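Long-range contact in putative fructosamine-3-kinase (Thermobifida fusca YX, PDB 3F7W), which probably acts as a kinase of the fructosamine kinase family, by inference phosphorylating fructosamines: residues A102-H113 against R236-A245. Sequence-based numbering, arbitrary orientation.
Sequences AERFGHQLAAMH and RVRDAYNEVA
The phenol ring of Y241 has CB of A110 over one face, 4.2 Å from the ring centroid and 26° off its normal, a CH-pi contact, while CB of L109 lies in the ring plane at the edge. The H113 and Y241 rings are steeply inclined and meet at their edges, neither over the other's face: ND1 of H113 and OH of Y241 are 2.7 Å apart in a nearly straight hydrogen bond. Backbone O of L109 sits above one imidazole face, toward the rim. The Y241 ring runs along helix 99-114, carrying the hydroxyl to H113, because CG lies opposite the backbone N (chi1 -175°). Y241 OH is also hydrogen-bonded to R219 NH1, and H113 NE2 to D222 OD2, so helix 219-229 braces this polar end. A phenylalanine in place of Y241 could keep the face contact but would probably leave ND1 of H113 and the guanidinium of R219 without this shared partner. The H107 ring has backbone O of E103 above one face, toward the rim; at its edge NE2 donates to OE1 of E243 at 3.1 Å, close to the ring plane. Between these bonds the backbones close up, CA of G106 and CA of Y241 being 4.3 Å apart. A CA-H...O contact joins CA of G106 to O of V237 at 3.4 Å, where a CB on G106 would clash. V237 fits among A102, F105, G106 and L109, its CG2 3.7 Å from CB of A102. The axes of 102-113 and 236-244, on helices 99-114 and 234-244, approach to 7.0 Å at -46°, marking a close, glycine- and alanine-lined crossing with knobs-into-holes packing, within the helical lobe of a protein-kinase-like fold.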
# COMPACT_ATOMS: atom_id res chain seq x y z
N ALA A 102 -1.73 14.18 13.06
CA ALA A 102 -1.34 12.81 13.36
C ALA A 102 -2.42 12.08 14.16
O ALA A 102 -2.76 10.93 13.84
CB ALA A 102 -0.00 12.75 14.10
N GLU A 103 -2.94 12.74 15.18
CA GLU A 103 -4.04 12.16 15.95
C GLU A 103 -5.25 11.90 15.07
O GLU A 103 -5.89 10.83 15.13
CB GLU A 103 -4.42 13.07 17.10
CG GLU A 103 -3.30 13.31 18.09
CD GLU A 103 -3.71 14.32 19.16
OE1 GLU A 103 -4.93 14.41 19.44
OE2 GLU A 103 -2.81 15.01 19.70
N ARG A 104 -5.55 12.85 14.19
CA ARG A 104 -6.71 12.71 13.34
C ARG A 104 -6.50 11.56 12.33
O ARG A 104 -7.40 10.77 12.08
CB ARG A 104 -7.01 14.03 12.65
CG ARG A 104 -7.48 15.13 13.65
CD ARG A 104 -7.84 16.41 12.93
NE ARG A 104 -9.06 16.16 12.18
CZ ARG A 104 -10.29 16.29 12.68
NH1 ARG A 104 -10.48 16.69 13.94
NH2 ARG A 104 -11.34 16.01 11.90
N PHE A 105 -5.27 11.44 11.84
CA PHE A 105 -4.93 10.38 10.88
C PHE A 105 -5.06 9.00 11.50
O PHE A 105 -5.51 8.06 10.86
CB PHE A 105 -3.54 10.62 10.33
CG PHE A 105 -3.10 9.63 9.30
CD1 PHE A 105 -3.94 9.26 8.26
CD2 PHE A 105 -1.85 9.02 9.40
CE1 PHE A 105 -3.50 8.33 7.29
CE2 PHE A 105 -1.43 8.12 8.46
CZ PHE A 105 -2.27 7.76 7.41
N GLY A 106 -4.69 8.87 12.79
CA GLY A 106 -4.89 7.62 13.53
C GLY A 106 -6.34 7.17 13.49
O GLY A 106 -6.64 6.01 13.22
N HIS A 107 -7.25 8.08 13.75
CA HIS A 107 -8.68 7.78 13.67
C HIS A 107 -9.13 7.39 12.25
O HIS A 107 -9.95 6.49 12.08
CB HIS A 107 -9.49 8.98 14.15
CG HIS A 107 -9.35 9.27 15.62
ND1 HIS A 107 -9.76 10.47 16.17
CD2 HIS A 107 -8.90 8.51 16.65
CE1 HIS A 107 -9.55 10.44 17.48
NE2 HIS A 107 -9.02 9.27 17.80
N GLN A 108 -8.65 8.13 11.26
CA GLN A 108 -8.95 7.86 9.86
C GLN A 108 -8.57 6.45 9.48
O GLN A 108 -9.34 5.74 8.81
CB GLN A 108 -8.23 8.84 8.93
CG GLN A 108 -8.67 10.31 8.99
CD GLN A 108 -7.87 11.16 8.04
OE1 GLN A 108 -6.70 11.53 8.33
NE2 GLN A 108 -8.44 11.41 6.85
N LEU A 109 -7.36 6.05 9.85
CA LEU A 109 -6.88 4.70 9.53
C LEU A 109 -7.67 3.60 10.22
O LEU A 109 -7.92 2.55 9.62
CB LEU A 109 -5.39 4.56 9.92
CG LEU A 109 -4.28 5.12 9.02
CD1 LEU A 109 -2.91 4.81 9.72
CD2 LEU A 109 -4.33 4.54 7.60
N ALA A 110 -8.01 3.80 11.49
CA ALA A 110 -8.83 2.85 12.21
C ALA A 110 -10.17 2.62 11.49
O ALA A 110 -10.60 1.49 11.34
CB ALA A 110 -9.06 3.31 13.69
N ALA A 111 -10.84 3.69 11.08
CA ALA A 111 -12.15 3.56 10.42
C ALA A 111 -12.00 2.85 9.06
O ALA A 111 -12.83 2.03 8.67
CB ALA A 111 -12.81 4.92 10.24
N MSE A 112 -10.91 3.17 8.37
CA MSE A 112 -10.58 2.56 7.08
C MSE A 112 -10.43 1.05 7.27
O MSE A 112 -11.10 0.28 6.58
CB MSE A 112 -9.28 3.13 6.48
CG MSE A 112 -8.88 2.51 5.15
SE MSE A 112 -7.25 3.30 4.49
CE MSE A 112 -6.08 2.08 5.49
N HIS A 113 -9.58 0.64 8.19
CA HIS A 113 -9.36 -0.79 8.46
C HIS A 113 -10.64 -1.53 8.87
O HIS A 113 -10.92 -2.63 8.39
CB HIS A 113 -8.33 -0.97 9.56
CG HIS A 113 -6.93 -0.67 9.13
ND1 HIS A 113 -5.91 -0.48 10.04
CD2 HIS A 113 -6.37 -0.55 7.90
CE1 HIS A 113 -4.78 -0.28 9.39
NE2 HIS A 113 -5.04 -0.27 8.09
N ARG A 236 1.93 9.18 18.03
CA ARG A 236 0.63 9.85 18.11
C ARG A 236 -0.41 9.22 17.19
O ARG A 236 -1.58 9.11 17.56
CB ARG A 236 0.72 11.32 17.78
CG ARG A 236 1.27 12.16 18.91
CD ARG A 236 1.12 13.64 18.60
NE ARG A 236 1.44 14.49 19.75
CZ ARG A 236 2.67 14.79 20.16
NH1 ARG A 236 3.74 14.28 19.55
NH2 ARG A 236 2.84 15.60 21.21
N VAL A 237 0.01 8.81 15.99
CA VAL A 237 -0.90 8.13 15.06
C VAL A 237 -1.34 6.82 15.68
O VAL A 237 -2.52 6.55 15.73
CB VAL A 237 -0.26 7.87 13.68
CG1 VAL A 237 -1.20 6.99 12.77
CG2 VAL A 237 0.14 9.22 12.99
N ARG A 238 -0.38 6.02 16.16
CA ARG A 238 -0.70 4.71 16.75
C ARG A 238 -1.52 4.82 18.01
O ARG A 238 -2.42 4.03 18.22
CB ARG A 238 0.57 3.89 17.03
CG ARG A 238 1.22 3.36 15.77
CD ARG A 238 2.25 2.27 16.04
NE ARG A 238 3.36 2.78 16.85
CZ ARG A 238 4.61 2.32 16.79
NH1 ARG A 238 4.96 1.33 15.98
NH2 ARG A 238 5.51 2.86 17.57
N ASP A 239 -1.21 5.79 18.88
CA ASP A 239 -1.99 6.01 20.08
C ASP A 239 -3.45 6.36 19.78
O ASP A 239 -4.37 5.81 20.39
CB ASP A 239 -1.38 7.14 20.95
CG ASP A 239 -0.09 6.73 21.64
OD1 ASP A 239 0.28 5.54 21.60
OD2 ASP A 239 0.56 7.62 22.22
N ALA A 240 -3.65 7.29 18.85
CA ALA A 240 -5.01 7.68 18.41
C ALA A 240 -5.72 6.48 17.76
O ALA A 240 -6.86 6.19 18.08
CB ALA A 240 -4.96 8.89 17.49
N TYR A 241 -5.02 5.74 16.90
CA TYR A 241 -5.57 4.48 16.34
C TYR A 241 -6.05 3.51 17.42
O TYR A 241 -7.18 2.99 17.38
CB TYR A 241 -4.47 3.83 15.49
CG TYR A 241 -4.90 2.60 14.76
CD1 TYR A 241 -4.94 1.35 15.41
CD2 TYR A 241 -5.27 2.66 13.42
CE1 TYR A 241 -5.34 0.20 14.73
CE2 TYR A 241 -5.67 1.49 12.73
CZ TYR A 241 -5.69 0.27 13.40
OH TYR A 241 -6.07 -0.88 12.75
N ASN A 242 -5.18 3.27 18.38
CA ASN A 242 -5.45 2.36 19.50
C ASN A 242 -6.58 2.83 20.43
O ASN A 242 -7.18 2.03 21.12
CB ASN A 242 -4.15 2.05 20.27
CG ASN A 242 -3.29 0.98 19.59
OD1 ASN A 242 -3.80 0.02 19.01
ND2 ASN A 242 -1.96 1.14 19.66
N GLU A 243 -6.89 4.12 20.42
CA GLU A 243 -8.01 4.63 21.22
C GLU A 243 -9.30 4.06 20.70
O GLU A 243 -10.18 3.73 21.49
CB GLU A 243 -8.16 6.13 21.12
CG GLU A 243 -7.19 6.93 21.94
CD GLU A 243 -7.23 8.42 21.58
OE1 GLU A 243 -8.06 8.86 20.71
OE2 GLU A 243 -6.42 9.14 22.19
N VAL A 244 -9.41 3.96 19.38
CA VAL A 244 -10.67 3.65 18.72
C VAL A 244 -10.77 2.21 18.21
O VAL A 244 -11.87 1.68 18.11
CB VAL A 244 -10.96 4.64 17.55
CG1 VAL A 244 -10.99 6.09 18.06
CG2 VAL A 244 -9.95 4.51 16.48
N ALA A 245 -9.64 1.60 17.86
CA ALA A 245 -9.60 0.20 17.42
C ALA A 245 -8.37 -0.47 18.00
O ALA A 245 -7.48 -0.85 17.25
CB ALA A 245 -9.61 0.10 15.89